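Local coordinates for prolyl-tRNA synthetase (Giardia lamblia ATCC 50803, PDB 3IAL), which probably attaches L-proline to tRNA(Pro) in an ATP-dependent reaction and is captured here with the prolyl-adenylate intermediate bound, at residues L141-H154 / R166-A178. Numbering follows the deposited sequence.
With PR8 (5'-O-[(R)-hydroxy{[(2S)-pyrrolidin-2-ylcarbonyl]oxy}phosphoryl]adenosine), chain H.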
ATOM      1  N   LEU B 141     -20.682  -9.533  14.172  1.00 27.10           N
ATOM      2  CA  LEU B 141     -19.711  -8.890  15.069  1.00 25.08           C
ATOM      3  C   LEU B 141     -18.774  -9.929  15.674  1.00 25.14           C
ATOM      4  O   LEU B 141     -19.166 -11.077  15.856  1.00 25.99           O
ATOM      5  CB  LEU B 141     -20.432  -8.124  16.176  1.00 24.27           C
ATOM      6  CG  LEU B 141     -21.367  -6.985  15.740  1.00 24.94           C
ATOM      7  CD1 LEU B 141     -22.046  -6.353  16.960  1.00 24.82           C
ATOM      8  CD2 LEU B 141     -20.631  -5.920  14.942  1.00 20.02           C
ATOM      9  N   PRO B 142     -17.523  -9.542  15.979  1.00 25.27           N
ATOM     10  CA  PRO B 142     -16.921  -8.232  15.740  1.00 24.21           C
ATOM     11  C   PRO B 142     -16.644  -7.961  14.265  1.00 24.24           C
ATOM     12  O   PRO B 142     -16.456  -8.882  13.475  1.00 23.56           O
ATOM     13  CB  PRO B 142     -15.594  -8.291  16.520  1.00 24.88           C
ATOM     14  CG  PRO B 142     -15.295  -9.716  16.684  1.00 26.22           C
ATOM     15  CD  PRO B 142     -16.612 -10.445  16.707  1.00 24.85           C
ATOM     16  N   LEU B 143     -16.647  -6.687  13.912  1.00 23.62           N
ATOM     17  CA  LEU B 143     -16.359  -6.245  12.563  1.00 24.38           C
ATOM     18  C   LEU B 143     -15.175  -5.301  12.718  1.00 22.67           C
ATOM     19  O   LEU B 143     -15.299  -4.233  13.326  1.00 21.55           O
ATOM     20  CB  LEU B 143     -17.592  -5.547  11.961  1.00 24.62           C
ATOM     21  CG  LEU B 143     -17.510  -5.012  10.527  1.00 28.37           C
ATOM     22  CD1 LEU B 143     -16.650  -5.890   9.627  1.00 29.85           C
ATOM     23  CD2 LEU B 143     -18.913  -4.844   9.937  1.00 27.41           C
ATOM     24  N   LYS B 144     -14.019  -5.736  12.226  1.00 22.01           N
ATOM     25  CA  LYS B 144     -12.748  -5.052  12.458  1.00 22.18           C
ATOM     26  C   LYS B 144     -12.056  -4.782  11.136  1.00 23.90           C
ATOM     27  O   LYS B 144     -11.681  -5.716  10.425  1.00 24.37           O
ATOM     28  CB  LYS B 144     -11.840  -5.916  13.343  1.00 22.17           C
ATOM     29  CG  LYS B 144     -12.475  -6.389  14.649  1.00 21.47           C
ATOM     30  CD  LYS B 144     -11.430  -6.941  15.608  1.00 23.64           C
ATOM     31  CE  LYS B 144     -12.055  -7.557  16.839  1.00 21.93           C
ATOM     32  NZ  LYS B 144     -11.041  -8.018  17.822  1.00 19.96           N
ATOM     33  N   ILE B 145     -11.880  -3.506  10.801  1.00 24.24           N
ATOM     34  CA  ILE B 145     -11.223  -3.145   9.561  1.00 21.83           C
ATOM     35  C   ILE B 145     -10.162  -2.071   9.770  1.00 22.63           C
ATOM     36  O   ILE B 145     -10.052  -1.496  10.837  1.00 24.81           O
ATOM     37  CB  ILE B 145     -12.249  -2.728   8.474  1.00 22.57           C
ATOM     38  CG1 ILE B 145     -13.167  -1.591   8.942  1.00 23.69           C
ATOM     39  CG2 ILE B 145     -13.112  -3.946   8.058  1.00 22.47           C
ATOM     40  CD1 ILE B 145     -12.557  -0.223   8.929  1.00 24.09           C
ATOM     41  N   HIS B 146      -9.356  -1.839   8.741  1.00 22.89           N
ATOM     42  CA  HIS B 146      -8.404  -0.746   8.747  1.00 23.45           C
ATOM     43  C   HIS B 146      -8.036  -0.414   7.315  1.00 23.45           C
ATOM     44  O   HIS B 146      -8.211  -1.245   6.427  1.00 21.80           O
ATOM     45  CB  HIS B 146      -7.150  -1.106   9.547  1.00 22.89           C
ATOM     46  CG  HIS B 146      -6.314  -2.161   8.908  1.00 22.17           C
ATOM     47  ND1 HIS B 146      -5.233  -1.866   8.104  1.00 25.40           N
ATOM     48  CD2 HIS B 146      -6.411  -3.509   8.934  1.00 22.80           C
ATOM     49  CE1 HIS B 146      -4.693  -2.991   7.673  1.00 25.55           C
ATOM     50  NE2 HIS B 146      -5.393  -4.002   8.153  1.00 21.55           N
ATOM     51  N   GLN B 147      -7.541   0.799   7.101  1.00 22.12           N
ATOM     52  CA  GLN B 147      -7.077   1.220   5.790  1.00 20.96           C
ATOM     53  C   GLN B 147      -5.862   2.128   5.901  1.00 23.08           C
ATOM     54  O   GLN B 147      -5.731   2.901   6.842  1.00 25.14           O
ATOM     55  CB  GLN B 147      -8.179   1.925   5.014  1.00 20.56           C
ATOM     56  CG  GLN B 147      -8.647   3.240   5.607  1.00 22.75           C
ATOM     57  CD  GLN B 147      -9.759   3.858   4.788  1.00 26.10           C
ATOM     58  OE1 GLN B 147     -10.270   3.230   3.858  1.00 24.69           O
ATOM     59  NE2 GLN B 147     -10.150   5.090   5.135  1.00 21.03           N
ATOM     60  N   THR B 148      -4.978   2.000   4.923  1.00 23.28           N
ATOM     61  CA  THR B 148      -3.800   2.833   4.800  1.00 24.50           C
ATOM     62  C   THR B 148      -4.115   3.743   3.644  1.00 23.45           C
ATOM     63  O   THR B 148      -4.433   3.272   2.557  1.00 23.24           O
ATOM     64  CB  THR B 148      -2.564   1.995   4.466  1.00 23.58           C
ATOM     65  OG1 THR B 148      -2.265   1.150   5.579  1.00 24.19           O
ATOM     66  CG2 THR B 148      -1.367   2.891   4.132  1.00 20.75           C
ATOM     67  N   CYS B 149      -4.053   5.042   3.882  1.00 22.34           N
ATOM     68  CA  CYS B 149      -4.478   6.014   2.881  1.00 25.43           C
ATOM     69  C   CYS B 149      -4.007   7.389   3.319  1.00 25.00           C
ATOM     70  O   CYS B 149      -3.285   7.514   4.309  1.00 26.10           O
ATOM     71  CB  CYS B 149      -6.007   6.006   2.731  1.00 23.41           C
ATOM     72  SG  CYS B 149      -6.914   6.634   4.201  1.00 26.58           S
ATOM     73  N   THR B 150      -4.426   8.419   2.593  1.00 24.87           N
ATOM     74  CA  THR B 150      -4.169   9.781   3.021  1.00 24.10           C
ATOM     75  C   THR B 150      -5.482  10.425   3.446  1.00 23.75           C
ATOM     76  O   THR B 150      -6.559  10.067   2.936  1.00 22.67           O
ATOM     77  CB  THR B 150      -3.427  10.608   1.948  1.00 25.84           C
ATOM     78  OG1 THR B 150      -4.314  10.991   0.888  1.00 21.89           O
ATOM     79  CG2 THR B 150      -2.262   9.816   1.384  1.00 17.83           C
ATOM     80  N   ILE B 151      -5.381  11.327   4.422  1.00 21.44           N
ATOM     81  CA  ILE B 151      -6.487  12.180   4.851  1.00 21.93           C
ATOM     82  C   ILE B 151      -6.071  13.629   4.611  1.00 23.94           C
ATOM     83  O   ILE B 151      -4.900  13.895   4.292  1.00 23.95           O
ATOM     84  CB  ILE B 151      -6.856  11.956   6.337  1.00 22.58           C
ATOM     85  CG1 ILE B 151      -5.611  12.030   7.235  1.00 20.21           C
ATOM     86  CG2 ILE B 151      -7.573  10.611   6.510  1.00 19.87           C
ATOM     87  CD1 ILE B 151      -5.937  12.318   8.714  1.00 22.07           C
ATOM     88  N   PHE B 152      -7.020  14.555   4.760  1.00 24.13           N
ATOM     89  CA  PHE B 152      -6.818  15.957   4.374  1.00 25.15           C
ATOM     90  C   PHE B 152      -7.281  16.933   5.464  1.00 27.01           C
ATOM     91  O   PHE B 152      -8.411  16.847   5.931  1.00 28.10           O
ATOM     92  CB  PHE B 152      -7.558  16.249   3.061  1.00 24.50           C
ATOM     93  CG  PHE B 152      -7.096  15.398   1.902  1.00 23.41           C
ATOM     94  CD1 PHE B 152      -6.151  15.880   1.000  1.00 26.49           C
ATOM     95  CD2 PHE B 152      -7.603  14.121   1.714  1.00 24.90           C
ATOM     96  CE1 PHE B 152      -5.723  15.104  -0.065  1.00 23.78           C
ATOM     97  CE2 PHE B 152      -7.175  13.325   0.641  1.00 27.21           C
ATOM     98  CZ  PHE B 152      -6.236  13.817  -0.246  1.00 24.69           C
ATOM     99  N   ARG B 153      -6.396  17.850   5.864  1.00 28.27           N
ATOM    100  CA  ARG B 153      -6.689  18.836   6.905  1.00 30.53           C
ATOM    101  C   ARG B 153      -6.300  20.232   6.430  1.00 32.28           C
ATOM    102  O   ARG B 153      -5.116  20.570   6.389  1.00 32.94           O
ATOM    103  CB  ARG B 153      -5.914  18.517   8.189  1.00 32.79           C
ATOM    104  CG  ARG B 153      -6.102  17.117   8.747  1.00 30.57           C
ATOM    105  CD  ARG B 153      -7.268  17.020   9.682  1.00 31.21           C
ATOM    106  NE  ARG B 153      -7.486  15.642  10.128  1.00 33.40           N
ATOM    107  CZ  ARG B 153      -7.081  15.115  11.285  1.00 32.75           C
ATOM    108  NH1 ARG B 153      -6.413  15.830  12.183  1.00 34.08           N
ATOM    109  NH2 ARG B 153      -7.362  13.844  11.551  1.00 30.41           N
ATOM    110  N   HIS B 154      -7.294  21.046   6.091  1.00 34.71           N
ATOM    111  CA  HIS B 154      -7.057  22.381   5.535  1.00 39.05           C
ATOM    112  C   HIS B 154      -6.437  23.385   6.501  1.00 43.33           C
ATOM    113  O   HIS B 154      -5.575  24.164   6.096  1.00 46.48           O
ATOM    114  CB  HIS B 154      -8.355  22.985   4.995  1.00 38.12           C
ATOM    115  CG  HIS B 154      -8.283  24.463   4.789  1.00 40.99           C
ATOM    116  ND1 HIS B 154      -7.563  25.038   3.764  1.00 44.71           N
ATOM    117  CD2 HIS B 154      -8.828  25.488   5.486  1.00 43.34           C
ATOM    118  CE1 HIS B 154      -7.671  26.352   3.836  1.00 46.41           C
ATOM    119  NE2 HIS B 154      -8.439  26.651   4.868  1.00 46.26           N
ATOM    120  N   ARG B 166      -0.884  19.042   5.408  1.00 27.99           N
ATOM    121  CA  ARG B 166      -2.285  19.205   5.033  1.00 28.74           C
ATOM    122  C   ARG B 166      -2.828  17.975   4.302  1.00 28.97           C
ATOM    123  O   ARG B 166      -4.031  17.736   4.334  1.00 30.34           O
ATOM    124  CB  ARG B 166      -2.485  20.481   4.226  1.00 28.70           C
ATOM    125  CG  ARG B 166      -2.381  21.736   5.096  1.00 34.91           C
ATOM    126  CD  ARG B 166      -2.362  23.007   4.281  1.00 35.94           C
ATOM    127  NE  ARG B 166      -3.676  23.373   3.770  1.00 41.50           N
ATOM    128  CZ  ARG B 166      -3.908  23.997   2.607  1.00 43.50           C
ATOM    129  NH1 ARG B 166      -2.924  24.311   1.767  1.00 43.07           N
ATOM    130  NH2 ARG B 166      -5.151  24.287   2.268  1.00 42.98           N
ATOM    131  N   GLU B 167      -1.950  17.212   3.649  1.00 27.19           N
ATOM    132  CA  GLU B 167      -2.278  15.839   3.238  1.00 29.26           C
ATOM    133  C   GLU B 167      -1.409  14.872   4.027  1.00 26.29           C
ATOM    134  O   GLU B 167      -0.193  14.914   3.956  1.00 24.48           O
ATOM    135  CB  GLU B 167      -2.096  15.621   1.734  1.00 28.85           C
ATOM    136  CG  GLU B 167      -2.245  14.161   1.325  1.00 29.32           C
ATOM    137  CD  GLU B 167      -2.523  13.965  -0.157  1.00 28.58           C
ATOM    138  OE1 GLU B 167      -2.356  14.921  -0.935  1.00 27.36           O
ATOM    139  OE2 GLU B 167      -2.916  12.840  -0.543  1.00 28.92           O
ATOM    140  N   ILE B 168      -2.061  13.985   4.768  1.00 28.02           N
ATOM    141  CA  ILE B 168      -1.399  13.161   5.752  1.00 26.41           C
ATOM    142  C   ILE B 168      -1.545  11.685   5.401  1.00 26.63           C
ATOM    143  O   ILE B 168      -2.653  11.159   5.369  1.00 24.26           O
ATOM    144  CB  ILE B 168      -2.014  13.395   7.145  1.00 27.53           C
ATOM    145  CG1 ILE B 168      -2.143  14.893   7.448  1.00 25.18           C
ATOM    146  CG2 ILE B 168      -1.182  12.678   8.232  1.00 28.38           C
ATOM    147  CD1 ILE B 168      -3.268  15.206   8.435  1.00 28.02           C
ATOM    148  N   HIS B 169      -0.418  11.013   5.169  1.00 24.92           N
ATOM    149  CA  HIS B 169      -0.420   9.575   4.943  1.00 23.94           C
ATOM    150  C   HIS B 169      -0.577   8.903   6.302  1.00 25.63           C
ATOM    151  O   HIS B 169       0.095   9.281   7.275  1.00 23.87           O
ATOM    152  CB  HIS B 169       0.872   9.148   4.243  1.00 25.65           C
ATOM    153  CG  HIS B 169       0.838   7.757   3.699  1.00 25.62           C
ATOM    154  ND1 HIS B 169       1.486   6.702   4.311  1.00 21.19           N
ATOM    155  CD2 HIS B 169       0.230   7.244   2.603  1.00 22.65           C
ATOM    156  CE1 HIS B 169       1.273   5.600   3.614  1.00 20.12           C
ATOM    157  NE2 HIS B 169       0.514   5.899   2.574  1.00 20.34           N
ATOM    158  N   TRP B 170      -1.492   7.943   6.394  1.00 22.06           N
ATOM    159  CA  TRP B 170      -1.766   7.312   7.679  1.00 23.83           C
ATOM    160  C   TRP B 170      -2.421   5.950   7.551  1.00 22.05           C
ATOM    161  O   TRP B 170      -2.763   5.526   6.454  1.00 22.28           O
ATOM    162  CB  TRP B 170      -2.603   8.260   8.562  1.00 24.93           C
ATOM    163  CG  TRP B 170      -4.124   8.198   8.462  1.00 25.01           C
ATOM    164  CD1 TRP B 170      -4.886   7.658   7.464  1.00 25.30           C
ATOM    165  CD2 TRP B 170      -5.046   8.771   9.399  1.00 25.05           C
ATOM    166  NE1 TRP B 170      -6.218   7.831   7.741  1.00 24.34           N
ATOM    167  CE2 TRP B 170      -6.342   8.518   8.921  1.00 24.41           C
ATOM    168  CE3 TRP B 170      -4.895   9.470  10.602  1.00 28.09           C
ATOM    169  CZ2 TRP B 170      -7.482   8.920   9.611  1.00 23.01           C
ATOM    170  CZ3 TRP B 170      -6.029   9.868  11.292  1.00 25.44           C
ATOM    171  CH2 TRP B 170      -7.304   9.591  10.791  1.00 26.62           C
ATOM    172  N   ASN B 171      -2.592   5.283   8.688  1.00 23.56           N
ATOM    173  CA  ASN B 171      -3.463   4.125   8.784  1.00 23.64           C
ATOM    174  C   ASN B 171      -4.481   4.361   9.887  1.00 24.67           C
ATOM    175  O   ASN B 171      -4.129   4.833  10.980  1.00 23.15           O
ATOM    176  CB  ASN B 171      -2.651   2.850   9.030  1.00 26.40           C
ATOM    177  CG  ASN B 171      -3.528   1.609   9.231  1.00 26.83           C
ATOM    178  OD1 ASN B 171      -4.137   1.440  10.281  1.00 28.30           O
ATOM    179  ND2 ASN B 171      -3.556   0.724   8.235  1.00 23.54           N
ATOM    180  N   GLU B 172      -5.743   4.061   9.576  1.00 23.46           N
ATOM    181  CA  GLU B 172      -6.841   4.138  10.537  1.00 23.51           C
ATOM    182  C   GLU B 172      -7.573   2.800  10.622  1.00 24.12           C
ATOM    183  O   GLU B 172      -7.982   2.242   9.604  1.00 25.31           O
ATOM    184  CB  GLU B 172      -7.827   5.259  10.173  1.00 23.42           C
ATOM    185  CG  GLU B 172      -8.505   5.144   8.805  1.00 20.88           C
ATOM    186  CD  GLU B 172      -9.352   6.369   8.467  1.00 22.91           C
ATOM    187  OE1 GLU B 172      -9.236   6.903   7.338  1.00 25.37           O
ATOM    188  OE2 GLU B 172     -10.143   6.796   9.335  1.00 20.56           O
ATOM    189  N   ALA B 173      -7.689   2.289  11.844  1.00 24.32           N
ATOM    190  CA  ALA B 173      -8.436   1.082  12.161  1.00 24.43           C
ATOM    191  C   ALA B 173      -9.745   1.484  12.835  1.00 25.47           C
ATOM    192  O   ALA B 173      -9.754   2.413  13.642  1.00 24.33           O
ATOM    193  CB  ALA B 173      -7.626   0.212  13.105  1.00 23.50           C
ATOM    194  N   HIS B 174     -10.831   0.779  12.506  1.00 25.66           N
ATOM    195  CA  HIS B 174     -12.167   1.025  13.070  1.00 24.61           C
ATOM    196  C   HIS B 174     -12.824  -0.329  13.339  1.00 27.53           C
ATOM    197  O   HIS B 174     -12.911  -1.173  12.428  1.00 26.20           O
ATOM    198  CB  HIS B 174     -13.052   1.811  12.091  1.00 24.90           C
ATOM    199  CG  HIS B 174     -12.540   3.177  11.755  1.00 23.52           C
ATOM    200  ND1 HIS B 174     -13.025   4.325  12.351  1.00 22.97           N
ATOM    201  CD2 HIS B 174     -11.595   3.584  10.870  1.00 27.93           C
ATOM    202  CE1 HIS B 174     -12.391   5.375  11.856  1.00 25.12           C
ATOM    203  NE2 HIS B 174     -11.515   4.954  10.957  1.00 23.12           N
ATOM    204  N   CYS B 175     -13.269  -0.546  14.577  1.00 26.10           N
ATOM    205  CA  CYS B 175     -13.888  -1.809  14.954  1.00 24.88           C
ATOM    206  C   CYS B 175     -15.223  -1.595  15.624  1.00 26.62           C
ATOM    207  O   CYS B 175     -15.409  -0.641  16.382  1.00 28.28           O
ATOM    208  CB  CYS B 175     -12.989  -2.606  15.889  1.00 27.43           C
ATOM    209  SG  CYS B 175     -11.367  -2.985  15.214  1.00 25.47           S
ATOM    210  N   CYS B 176     -16.137  -2.514  15.341  1.00 25.36           N
ATOM    211  CA  CYS B 176     -17.481  -2.498  15.862  1.00 24.33           C
ATOM    212  C   CYS B 176     -17.641  -3.711  16.780  1.00 25.22           C
ATOM    213  O   CYS B 176     -17.326  -4.840  16.387  1.00 28.36           O
ATOM    214  CB  CYS B 176     -18.453  -2.561  14.694  1.00 24.55           C
ATOM    215  SG  CYS B 176     -20.164  -2.294  15.098  1.00 26.84           S
ATOM    216  N   HIS B 177     -18.133  -3.469  17.994  1.00 23.33           N
ATOM    217  CA  HIS B 177     -18.103  -4.454  19.069  1.00 24.06           C
ATOM    218  C   HIS B 177     -19.481  -4.694  19.677  1.00 23.77           C
ATOM    219  O   HIS B 177     -20.277  -3.770  19.818  1.00 25.34           O
ATOM    220  CB  HIS B 177     -17.165  -3.966  20.173  1.00 24.56           C
ATOM    221  CG  HIS B 177     -15.817  -3.537  19.682  1.00 25.41           C
ATOM    222  ND1 HIS B 177     -14.828  -4.438  19.344  1.00 22.79           N
ATOM    223  CD2 HIS B 177     -15.286  -2.305  19.496  1.00 25.20           C
ATOM    224  CE1 HIS B 177     -13.750  -3.775  18.966  1.00 25.65           C
ATOM    225  NE2 HIS B 177     -13.998  -2.481  19.057  1.00 21.98           N
ATOM    226  N   ALA B 178     -19.745  -5.935  20.064  1.00 25.05           N
ATOM    227  CA  ALA B 178     -21.029  -6.294  20.645  1.00 25.23           C
ATOM    228  C   ALA B 178     -21.248  -5.623  22.002  1.00 24.48           C
ATOM    229  O   ALA B 178     -22.358  -5.178  22.303  1.00 24.99           O
ATOM    230  CB  ALA B 178     -21.147  -7.804  20.770  1.00 25.01           C
TER
HETATM  231  C   PR8 H 601      -8.054   9.832  14.858  1.00 41.68           C
HETATM  232  N   PR8 H 601      -9.738   8.753  13.502  1.00 37.95           N
HETATM  233  O   PR8 H 601      -8.010  10.646  13.934  1.00 39.80           O
HETATM  234  P   PR8 H 601      -6.224  11.068  15.998  0.70 54.76           P
HETATM  235  N1  PR8 H 601       0.132  15.703  10.297  0.70 38.84           N
HETATM  236  C2  PR8 H 601       0.643  14.495  10.511  0.70 36.35           C
HETATM  237  N3  PR8 H 601       0.059  13.611  11.323  0.70 36.19           N
HETATM  238  C4  PR8 H 601      -1.071  13.905  11.964  0.70 40.17           C
HETATM  239  C5  PR8 H 601      -1.631  15.165  11.772  0.70 44.07           C
HETATM  240  C6  PR8 H 601      -1.007  16.069  10.916  0.70 44.75           C
HETATM  241  N6  PR8 H 601      -1.535  17.277  10.715  0.70 47.85           N
HETATM  242  N7  PR8 H 601      -2.736  15.224  12.504  0.70 45.67           N
HETATM  243  C8  PR8 H 601      -2.874  14.056  13.135  0.70 49.61           C
HETATM  244  N9  PR8 H 601      -1.855  13.245  12.817  0.70 48.94           N
HETATM  245  CA  PR8 H 601      -8.994   8.630  14.767  1.00 37.84           C
HETATM  246  CB  PR8 H 601      -8.164   7.361  14.672  1.00 35.99           C
HETATM  247  CD  PR8 H 601      -9.639   7.472  12.810  1.00 37.80           C
HETATM  248  CG  PR8 H 601      -8.238   6.974  13.189  1.00 35.60           C
HETATM  249  C1' PR8 H 601      -1.676  11.853  13.341  0.70 52.31           C
HETATM  250  O10 PR8 H 601      -7.340   9.902  16.014  1.00 43.66           O
HETATM  251  O1P PR8 H 601      -6.800  12.434  16.098  0.70 56.60           O
HETATM  252  C2' PR8 H 601      -1.354  11.826  14.855  0.70 54.66           C
HETATM  253  O2' PR8 H 601      -0.360  10.826  15.127  0.70 47.98           O
HETATM  254  O2P PR8 H 601      -5.283  10.759  17.262  0.70 58.29           O
HETATM  255  C3' PR8 H 601      -2.652  11.350  15.465  0.70 55.14           C
HETATM  256  O3' PR8 H 601      -2.409  10.731  16.731  0.70 53.41           O
HETATM  257  C4' PR8 H 601      -2.991  10.303  14.420  0.70 55.14           C
HETATM  258  O4' PR8 H 601      -2.915  11.085  13.207  0.70 53.59           O
HETATM  259  C5' PR8 H 601      -4.380   9.765  14.689  0.70 54.00           C
HETATM  260  O5' PR8 H 601      -5.321  10.821  14.690  0.70 54.92           O
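From Leu143 paired with Cys176 to Phe152 paired with Glu167, strands 143-152 and 167-177 run antiparallel without a break, backbone hydrogen bonds joining every second residue pair. On the ligand side, Trp170 is clamped between Ile151 and Glu172. Ile151 CD1 lies 3.4 Å from the centroid of the six-membered Trp170 ring, a CH-pi contact, while Glu172 CB sits against the opposite face. Cys149 SG meets the indole edge.

The Glu172 carboxylate is gripped by three partners: Gln147 NE2 reaches Glu172 OE1 at 3.0 Å from above its plane (Gln147 OE1 accepts from Phe79 N), Ser123 also bonds OE1, and His174 NE2 donates to OE2 over 2.8 Å. On the other face, Asn171 CG is anti to the backbone N (chi1 176°), sending ND2 to His146 ND1 (3.1 Å) and Thr148 OG1 (3.0 Å), itself bonded to Glu66; this should fix the amide's rotation. Thr150 OG1 donates to Glu167 OE2 at 2.7 Å, as does Thr81 of the second subunit bond that oxygen.

Ile168 CG2 packs 3.4 Å from adenine C2, Arg153 CG touches Ile168 CD1, and Glu172 and His174 contact the pyrrolidine: the strand pair and its loop are motif 2 of class II synthetases, lining the prolyl-adenylate pocket.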